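Local coordinates for D-mannonate dehydratase (PDB 3BDK), which probably catalyses the manganese- or iron-dependent dehydration of D-mannonate to 2-dehydro-3-deoxy-D-gluconate in the breakdown of hexuronates, at residues A[24-29]-A[326-331]; A[47-52]-A[79-84]; A[125-130]-A[230-235]. One frame throughout, in Å; residues are numbered along the deposited sequence.

Contact 1 (A[24-29]-A[326-331]); sequences SFRWYG and SLRPDH. With MN (manganese (II) ion), chain D; DNO (D-mannose), chain C.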
# COMPACT_ATOMS: atom_id res chain seq x y z
N SER A 24 -8.55 2.88 9.27
CA SER A 24 -9.04 1.89 10.23
C SER A 24 -8.97 0.51 9.64
O SER A 24 -8.53 0.36 8.53
CB SER A 24 -10.45 2.24 10.65
OG SER A 24 -10.47 3.59 11.06
N PHE A 25 -9.43 -0.50 10.37
CA PHE A 25 -9.13 -1.88 10.00
C PHE A 25 -9.93 -2.84 10.88
O PHE A 25 -9.93 -2.72 12.10
CB PHE A 25 -7.63 -2.12 10.21
CG PHE A 25 -7.02 -3.11 9.28
CD1 PHE A 25 -6.75 -4.40 9.70
CD2 PHE A 25 -6.64 -2.75 7.99
CE1 PHE A 25 -6.15 -5.32 8.85
CE2 PHE A 25 -6.03 -3.67 7.13
CZ PHE A 25 -5.80 -4.95 7.56
N ARG A 26 -10.61 -3.80 10.27
CA ARG A 26 -11.48 -4.67 11.04
C ARG A 26 -10.69 -5.71 11.79
O ARG A 26 -9.79 -6.33 11.23
CB ARG A 26 -12.53 -5.34 10.15
CG ARG A 26 -13.66 -5.98 10.92
CD ARG A 26 -14.79 -6.31 9.99
NE ARG A 26 -15.84 -7.11 10.61
CZ ARG A 26 -17.01 -7.35 10.04
NH1 ARG A 26 -17.27 -6.84 8.85
NH2 ARG A 26 -17.94 -8.08 10.66
N TRP A 27 -11.02 -5.90 13.07
CA TRP A 27 -10.42 -6.96 13.88
C TRP A 27 -11.51 -7.82 14.52
O TRP A 27 -12.42 -7.31 15.18
CB TRP A 27 -9.46 -6.36 14.93
CG TRP A 27 -8.71 -7.39 15.75
CD1 TRP A 27 -7.76 -8.27 15.30
CD2 TRP A 27 -8.87 -7.65 17.15
NE1 TRP A 27 -7.31 -9.06 16.34
CE2 TRP A 27 -7.98 -8.70 17.48
CE3 TRP A 27 -9.68 -7.09 18.16
CZ2 TRP A 27 -7.87 -9.21 18.77
CZ3 TRP A 27 -9.58 -7.60 19.45
CH2 TRP A 27 -8.67 -8.65 19.74
N TYR A 28 -11.42 -9.13 14.33
CA TYR A 28 -12.47 -10.06 14.77
C TYR A 28 -12.36 -10.56 16.22
O TYR A 28 -12.87 -11.64 16.55
CB TYR A 28 -12.59 -11.23 13.78
CG TYR A 28 -13.38 -10.86 12.55
CD1 TYR A 28 -12.82 -10.09 11.53
CD2 TYR A 28 -14.72 -11.25 12.43
CE1 TYR A 28 -13.57 -9.73 10.41
CE2 TYR A 28 -15.47 -10.90 11.31
CZ TYR A 28 -14.89 -10.13 10.30
OH TYR A 28 -15.64 -9.78 9.19
N GLY A 29 -11.72 -9.77 17.08
CA GLY A 29 -11.57 -10.15 18.48
C GLY A 29 -10.41 -11.08 18.75
O GLY A 29 -9.69 -11.50 17.83
N SER A 326 -13.88 7.51 9.89
CA SER A 326 -12.85 6.56 9.52
C SER A 326 -13.11 5.79 8.22
O SER A 326 -14.21 5.25 7.99
CB SER A 326 -12.64 5.59 10.66
OG SER A 326 -13.59 4.55 10.60
N LEU A 327 -12.10 5.74 7.36
CA LEU A 327 -12.15 4.93 6.15
C LEU A 327 -11.45 3.59 6.35
O LEU A 327 -10.46 3.50 7.08
CB LEU A 327 -11.53 5.68 4.97
CG LEU A 327 -11.35 4.88 3.68
CD1 LEU A 327 -11.41 5.79 2.47
CD2 LEU A 327 -10.04 4.10 3.71
N ARG A 328 -11.97 2.55 5.71
CA ARG A 328 -11.49 1.19 5.94
C ARG A 328 -11.36 0.43 4.62
O ARG A 328 -12.34 0.21 3.91
CB ARG A 328 -12.43 0.44 6.88
CG ARG A 328 -12.19 -1.06 6.94
CD ARG A 328 -13.40 -1.79 7.50
NE ARG A 328 -13.51 -3.14 6.96
CZ ARG A 328 -14.61 -3.90 7.05
NH1 ARG A 328 -15.69 -3.43 7.66
NH2 ARG A 328 -14.62 -5.11 6.53
N PRO A 329 -10.13 0.02 4.30
CA PRO A 329 -9.90 -1.03 3.31
C PRO A 329 -10.71 -2.28 3.61
O PRO A 329 -10.40 -3.01 4.56
CB PRO A 329 -8.41 -1.32 3.46
CG PRO A 329 -8.10 -0.98 4.87
CD PRO A 329 -8.98 0.19 5.21
N ASP A 330 -11.75 -2.53 2.81
CA ASP A 330 -12.49 -3.79 2.89
C ASP A 330 -11.69 -4.94 2.30
O ASP A 330 -10.46 -4.88 2.22
CB ASP A 330 -13.83 -3.65 2.17
CG ASP A 330 -14.99 -4.15 3.01
OD1 ASP A 330 -14.78 -5.04 3.86
OD2 ASP A 330 -16.12 -3.64 2.83
N HIS A 331 -12.39 -5.99 1.87
CA HIS A 331 -11.75 -7.25 1.54
C HIS A 331 -10.44 -7.03 0.81
O HIS A 331 -10.26 -6.03 0.12
CB HIS A 331 -12.69 -8.12 0.70
CG HIS A 331 -14.07 -8.24 1.27
ND1 HIS A 331 -14.87 -7.15 1.51
CD2 HIS A 331 -14.79 -9.33 1.64
CE1 HIS A 331 -16.03 -7.56 2.00
NE2 HIS A 331 -16.00 -8.88 2.09
MN MN D . -18.08 -4.61 3.94
C1 DNO C . -19.35 -8.66 3.59
C2 DNO C . -18.35 -8.16 4.64
C3 DNO C . -18.28 -9.02 5.95
C4 DNO C . -19.56 -9.29 6.81
C5 DNO C . -20.62 -8.16 7.00
C6 DNO C . -21.34 -8.35 8.34
O1 DNO C . -19.34 -8.20 2.45
O2 DNO C . -18.57 -6.77 4.92
O3 DNO C . -17.32 -8.42 6.82
O4 DNO C . -20.18 -10.50 6.36
O5 DNO C . -20.06 -6.84 6.97
O6 DNO C . -22.57 -9.05 8.12
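Ser24 N donates to Leu327 O at 3.0 Å, the single backbone hydrogen bond between the segments; its N-H...O angle of 136° marks it as bent. Apolar contact follows on the neighbouring residues: the Phe25 ring reaches Pro329, Phe25 CD2 lying 3.9 Å from Pro329 CG, with the two side chains crossing at about a right angle. Segment 326-331 carries the last strand, 327-328, of a xylose isomerase-like TIM barrel, and 24-29 runs in beside it ahead of strand 47-50. The two arginines meet through different parts. With CG opposite the backbone N (chi1 -166°) and the chain extended, Arg26 lays its CD over one face of the Arg328 guanidinium, 3.7 Å from NH2, and the guanidinium planes stand 87° apart. Arg328 NH2 forms a salt bridge with Asp330 OD1 at 2.7 Å, while NH1 pairs with Glu84, so anions hold this group at two nitrogens. Metal and ligand contacts form the last class. Asp330 OD2 binds manganese at 2.5 Å, joined by His219 and His286, and the D-mannose O2 occupies another position at 2.4 Å. Ligand O3 approaches Arg26 NH1 to 2.6 Å and donates to Tyr28 OH at 3.2 Å.

Contact 2 (A[47-52]-A[79-84]); sequences GIVTAV and EITVIE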
# COMPACT_ATOMS: atom_id res chain seq x y z
N GLY A 47 -7.50 3.61 13.56
CA GLY A 47 -8.74 3.05 14.05
C GLY A 47 -8.79 1.55 13.93
O GLY A 47 -8.27 0.98 12.97
N ILE A 48 -9.40 0.91 14.91
CA ILE A 48 -9.73 -0.47 14.76
C ILE A 48 -11.26 -0.50 14.53
O ILE A 48 -11.93 0.51 14.73
CB ILE A 48 -9.21 -1.30 15.97
CG1 ILE A 48 -8.90 -2.74 15.56
CG2 ILE A 48 -10.17 -1.26 17.14
CD1 ILE A 48 -7.85 -3.41 16.43
N VAL A 49 -11.78 -1.65 14.08
CA VAL A 49 -13.18 -1.81 13.74
C VAL A 49 -13.56 -3.24 14.11
O VAL A 49 -13.04 -4.21 13.56
CB VAL A 49 -13.43 -1.58 12.22
CG1 VAL A 49 -14.74 -2.20 11.78
CG2 VAL A 49 -13.40 -0.11 11.88
N THR A 50 -14.47 -3.39 15.06
CA THR A 50 -14.81 -4.71 15.59
C THR A 50 -16.21 -4.74 16.18
O THR A 50 -16.92 -3.74 16.21
CB THR A 50 -13.76 -5.17 16.64
OG1 THR A 50 -14.07 -6.51 17.08
CG2 THR A 50 -13.73 -4.22 17.83
N ALA A 51 -16.59 -5.92 16.66
CA ALA A 51 -17.88 -6.13 17.28
C ALA A 51 -17.72 -7.19 18.36
O ALA A 51 -16.65 -7.80 18.49
CB ALA A 51 -18.89 -6.58 16.23
N VAL A 52 -18.80 -7.40 19.12
CA VAL A 52 -18.87 -8.41 20.18
C VAL A 52 -19.36 -9.74 19.58
O VAL A 52 -20.26 -9.76 18.75
CB VAL A 52 -19.81 -7.92 21.33
CG1 VAL A 52 -20.08 -9.01 22.34
CG2 VAL A 52 -19.19 -6.71 22.04
N GLU A 79 -7.29 2.34 18.72
CA GLU A 79 -8.55 2.94 19.16
C GLU A 79 -9.75 2.42 18.35
O GLU A 79 -9.63 2.22 17.13
CB GLU A 79 -8.43 4.47 19.01
CG GLU A 79 -9.74 5.21 18.82
CD GLU A 79 -9.56 6.70 18.66
OE1 GLU A 79 -10.04 7.45 19.54
OE2 GLU A 79 -8.94 7.13 17.66
N ILE A 80 -10.89 2.21 19.00
CA ILE A 80 -12.15 1.94 18.28
C ILE A 80 -12.76 3.21 17.70
O ILE A 80 -13.08 4.14 18.44
CB ILE A 80 -13.19 1.29 19.16
CG1 ILE A 80 -12.56 0.25 20.09
CG2 ILE A 80 -14.30 0.72 18.28
CD1 ILE A 80 -12.84 -1.22 19.73
N THR A 81 -12.95 3.23 16.39
CA THR A 81 -13.49 4.39 15.69
C THR A 81 -14.93 4.15 15.20
O THR A 81 -15.67 5.10 14.92
CB THR A 81 -12.58 4.78 14.49
OG1 THR A 81 -13.12 5.92 13.80
CG2 THR A 81 -12.45 3.61 13.52
N VAL A 82 -15.29 2.86 15.11
CA VAL A 82 -16.53 2.37 14.50
C VAL A 82 -16.73 0.93 14.94
O VAL A 82 -15.77 0.19 15.10
CB VAL A 82 -16.43 2.34 12.95
CG1 VAL A 82 -17.66 1.67 12.34
CG2 VAL A 82 -16.22 3.73 12.35
N ILE A 83 -17.98 0.53 15.11
CA ILE A 83 -18.29 -0.87 15.39
C ILE A 83 -18.89 -1.51 14.15
O ILE A 83 -19.90 -1.04 13.64
CB ILE A 83 -19.21 -1.02 16.62
CG1 ILE A 83 -18.39 -0.78 17.89
CG2 ILE A 83 -19.89 -2.40 16.65
CD1 ILE A 83 -19.15 -0.97 19.17
N GLU A 84 -18.26 -2.57 13.66
CA GLU A 84 -18.78 -3.20 12.47
C GLU A 84 -19.79 -4.22 12.88
O GLU A 84 -19.48 -5.41 13.09
CB GLU A 84 -17.73 -3.83 11.58
CG GLU A 84 -18.31 -4.23 10.23
CD GLU A 84 -18.09 -3.19 9.14
OE1 GLU A 84 -17.47 -2.14 9.40
OE2 GLU A 84 -18.50 -3.45 7.99
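Gly47 and Ile48 start a parallel pairing with Glu79 and Ile80 that is fixed by one short bond, Ile48 N to Glu79 O at 2.6 Å, and by a weak one from Thr81 N to Ile48 O. The strand axes diverge at 59°. By nearest CA atoms Ile48 faces Ile80 and Val49 faces Val82, with Thr81 as the extra residue between. Thr81 CG2 lies against Gly47, which has no side chain, 3.8 Å from Gly47 CA and 3.4 Å from Ile48 O. On the face shared by Ile48, Thr50 and Ile80, one bump sits between two: Ile80 CD1 lies 3.7 Å from Ile48 CG2 and also 3.7 Å from Thr50 CG2. In Thr50 the hydroxyl lies opposite the backbone N (chi1 -177°), where it bonds to Trp27 O, and the methyl is thereby left to meet Ile80. On the face of Val49 and Val82 the two branches of Val49 part: Val49 CG2 runs alongside Val82, 4.0 Å from Val82 CB, while Val49 CG1 lies 3.4 Å from Glu84 CB, at the aliphatic root of that side chain. Beyond this, Glu84 N reaches Thr50 O, sitting well above the carbonyl plane (54° out of it), so this hydrogen bond does not use a carbonyl lone pair. Val82 also touches Phe284, on the barrel interior, whereas Ile48 packs on Val73 of helix 63-74 outside. The strands and this helix form a beta-alpha-beta crossover, the repeating unit of the TIM barrel, and segment 79-84 brings in Glu84, a ligand-pocket residue salt-bridged to Arg328.

Contact 3 (A[125-130]-A[230-235]); sequences FMPVFD and LPRIIT. With DNO (D-mannose), chain C.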
# COMPACT_ATOMS: atom_id res chain seq x y z
N PHE A 125 -29.52 -4.19 6.40
CA PHE A 125 -30.94 -4.55 6.36
C PHE A 125 -31.20 -5.45 5.14
O PHE A 125 -31.95 -5.09 4.23
CB PHE A 125 -31.82 -3.31 6.35
CG PHE A 125 -33.09 -3.46 7.15
CD1 PHE A 125 -33.11 -3.16 8.51
CD2 PHE A 125 -34.26 -3.93 6.55
CE1 PHE A 125 -34.28 -3.31 9.26
CE2 PHE A 125 -35.44 -4.08 7.29
CZ PHE A 125 -35.44 -3.76 8.64
N MET A 126 -30.58 -6.62 5.17
CA MET A 126 -30.53 -7.50 4.04
C MET A 126 -31.12 -8.83 4.43
O MET A 126 -30.55 -9.58 5.23
CB MET A 126 -29.08 -7.67 3.61
CG MET A 126 -28.88 -7.89 2.11
SD MET A 126 -27.18 -8.30 1.66
CE MET A 126 -26.26 -7.15 2.70
N PRO A 127 -32.29 -9.15 3.87
CA PRO A 127 -32.92 -10.42 4.16
C PRO A 127 -31.93 -11.55 4.00
O PRO A 127 -31.10 -11.51 3.10
CB PRO A 127 -33.97 -10.52 3.06
CG PRO A 127 -34.33 -9.11 2.77
CD PRO A 127 -33.09 -8.31 2.97
N VAL A 128 -32.01 -12.52 4.92
CA VAL A 128 -31.36 -13.83 4.83
C VAL A 128 -29.83 -13.83 4.99
O VAL A 128 -29.32 -14.27 6.01
CB VAL A 128 -31.79 -14.61 3.56
CG1 VAL A 128 -31.43 -16.07 3.70
CG2 VAL A 128 -33.27 -14.48 3.33
N PHE A 129 -29.11 -13.36 3.97
CA PHE A 129 -27.64 -13.35 3.97
C PHE A 129 -27.14 -11.92 4.08
O PHE A 129 -27.87 -10.99 3.76
CB PHE A 129 -27.09 -13.94 2.67
CG PHE A 129 -27.82 -15.17 2.19
CD1 PHE A 129 -28.83 -15.06 1.24
CD2 PHE A 129 -27.48 -16.43 2.66
CE1 PHE A 129 -29.52 -16.19 0.78
CE2 PHE A 129 -28.16 -17.56 2.22
CZ PHE A 129 -29.18 -17.44 1.27
N ASP A 130 -25.88 -11.76 4.50
CA ASP A 130 -25.23 -10.44 4.49
C ASP A 130 -24.34 -10.20 3.28
O ASP A 130 -23.84 -9.08 3.05
CB ASP A 130 -24.44 -10.24 5.77
CG ASP A 130 -25.27 -10.44 7.00
OD1 ASP A 130 -24.71 -11.00 7.98
OD2 ASP A 130 -26.48 -10.05 6.98
N LEU A 230 -35.22 -13.11 -3.50
CA LEU A 230 -35.29 -12.33 -2.26
C LEU A 230 -35.21 -10.84 -2.54
O LEU A 230 -34.52 -10.44 -3.46
CB LEU A 230 -34.13 -12.66 -1.36
CG LEU A 230 -33.95 -14.02 -0.75
CD1 LEU A 230 -32.53 -14.06 -0.14
CD2 LEU A 230 -35.04 -14.24 0.28
N PRO A 231 -35.90 -10.01 -1.74
CA PRO A 231 -35.88 -8.58 -2.00
C PRO A 231 -34.63 -7.86 -1.43
O PRO A 231 -34.06 -8.32 -0.43
CB PRO A 231 -37.16 -8.11 -1.32
CG PRO A 231 -37.25 -8.97 -0.14
CD PRO A 231 -36.73 -10.32 -0.57
N ARG A 232 -34.21 -6.76 -2.07
CA ARG A 232 -33.13 -5.92 -1.58
C ARG A 232 -33.52 -4.49 -1.84
O ARG A 232 -34.08 -4.19 -2.89
CB ARG A 232 -31.82 -6.19 -2.32
CG ARG A 232 -30.92 -7.24 -1.69
CD ARG A 232 -31.34 -8.68 -2.05
NE ARG A 232 -30.40 -9.64 -1.47
CZ ARG A 232 -30.58 -10.30 -0.32
NH1 ARG A 232 -29.64 -11.14 0.12
NH2 ARG A 232 -31.69 -10.15 0.40
N ILE A 233 -33.23 -3.60 -0.89
CA ILE A 233 -33.63 -2.21 -1.04
C ILE A 233 -32.48 -1.20 -0.97
O ILE A 233 -32.58 -0.08 -1.51
CB ILE A 233 -34.81 -1.80 -0.10
CG1 ILE A 233 -34.49 -2.09 1.38
CG2 ILE A 233 -36.12 -2.45 -0.57
CD1 ILE A 233 -35.56 -1.57 2.34
N ILE A 234 -31.40 -1.56 -0.31
CA ILE A 234 -30.30 -0.63 -0.21
C ILE A 234 -29.36 -0.92 -1.36
O ILE A 234 -28.34 -1.59 -1.21
CB ILE A 234 -29.65 -0.61 1.20
CG1 ILE A 234 -30.75 -0.67 2.28
CG2 ILE A 234 -28.88 0.68 1.40
CD1 ILE A 234 -31.77 0.51 2.21
N THR A 235 -29.72 -0.39 -2.51
CA THR A 235 -29.19 -0.87 -3.77
C THR A 235 -28.63 0.23 -4.70
O THR A 235 -27.93 -0.09 -5.65
CB THR A 235 -30.29 -1.74 -4.52
OG1 THR A 235 -31.45 -0.95 -4.79
CG2 THR A 235 -30.73 -2.96 -3.70
C1 DNO C . -19.35 -8.66 3.59
C2 DNO C . -18.35 -8.16 4.64
C3 DNO C . -18.28 -9.02 5.95
C4 DNO C . -19.56 -9.29 6.81
C5 DNO C . -20.62 -8.16 7.00
C6 DNO C . -21.34 -8.35 8.34
O1 DNO C . -19.34 -8.20 2.45
O2 DNO C . -18.57 -6.77 4.92
O3 DNO C . -17.32 -8.42 6.82
O4 DNO C . -20.18 -10.50 6.36
O5 DNO C . -20.06 -6.84 6.97
O6 DNO C . -22.57 -9.05 8.12
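Met126 lies across the Arg232 guanidinium, its CG over the centre of one face and 3.8 Å from CZ. Next in sequence, Pro127 makes contact through both its ring and its carbonyl. The ring abuts the opposing backbone, where Pro127 CG sits 3.3 Å from Pro231 O, and slides past the Arg232 side chain in the opposite direction. The Pro127 carbonyl oxygen receives Arg232 NH2 at 3.1 Å, in the guanidinium plane, together with weak bonds from Arg232 NH1 and from Phe129 N. Arg232 NH2 also donates to Pro231 O at 3.1 Å, nearly straight at 174°. A bend at chi2 (82°) folds the arginine back so that this nitrogen can serve both segments; two carbonyls within the guanidinium plane then fix the group's rotation, while Met126 covers a face. Both segments follow adjacent strands of the TIM barrel, 120-123 and 215-218, and so belong to the loops at the C-terminal, substrate-binding end of the barrel. Val128 drives CG2 against the isobutyl end of Leu230, 3.5 Å from CD2, with the side chains crossing at about a right angle, and Tyr185 of helix 176-187 packs on both. Phe129 continues the apolar patch through CE1, 3.8 Å from Leu230 CD1. Its ring stands 81° to the Arg232 guanidinium, whose NH1 lies near the ring edge, and Val128 CG1 covers one ring face. Asp130 turns away from segment 230-235 and enters the ligand pocket, bringing OD1 to 2.9 Å from D-mannose O6 while Asn124 holds OD2.

Overall arrangement
From the N terminus, 24-29 opens the longest loop, which contact 1 closes when the chain returns at 326-331 near the end of the barrel. Within that span the other two contacts follow in series: contact 2 closes the short beta-alpha-beta loop from 47-52 to 79-84, and contact 3 later joins 125-130 to 230-235. No loops cross. Contacts 1 and 2 touch, Trp27 N lying 2.7 Å from Val49 O, so the N-terminal segment ties the first and last strands of the parallel sheet. Contact 3 stands apart, its centre about 22 Å from that of contact 1, yet both reach the D-mannose, approaching it through different loops of the pocket.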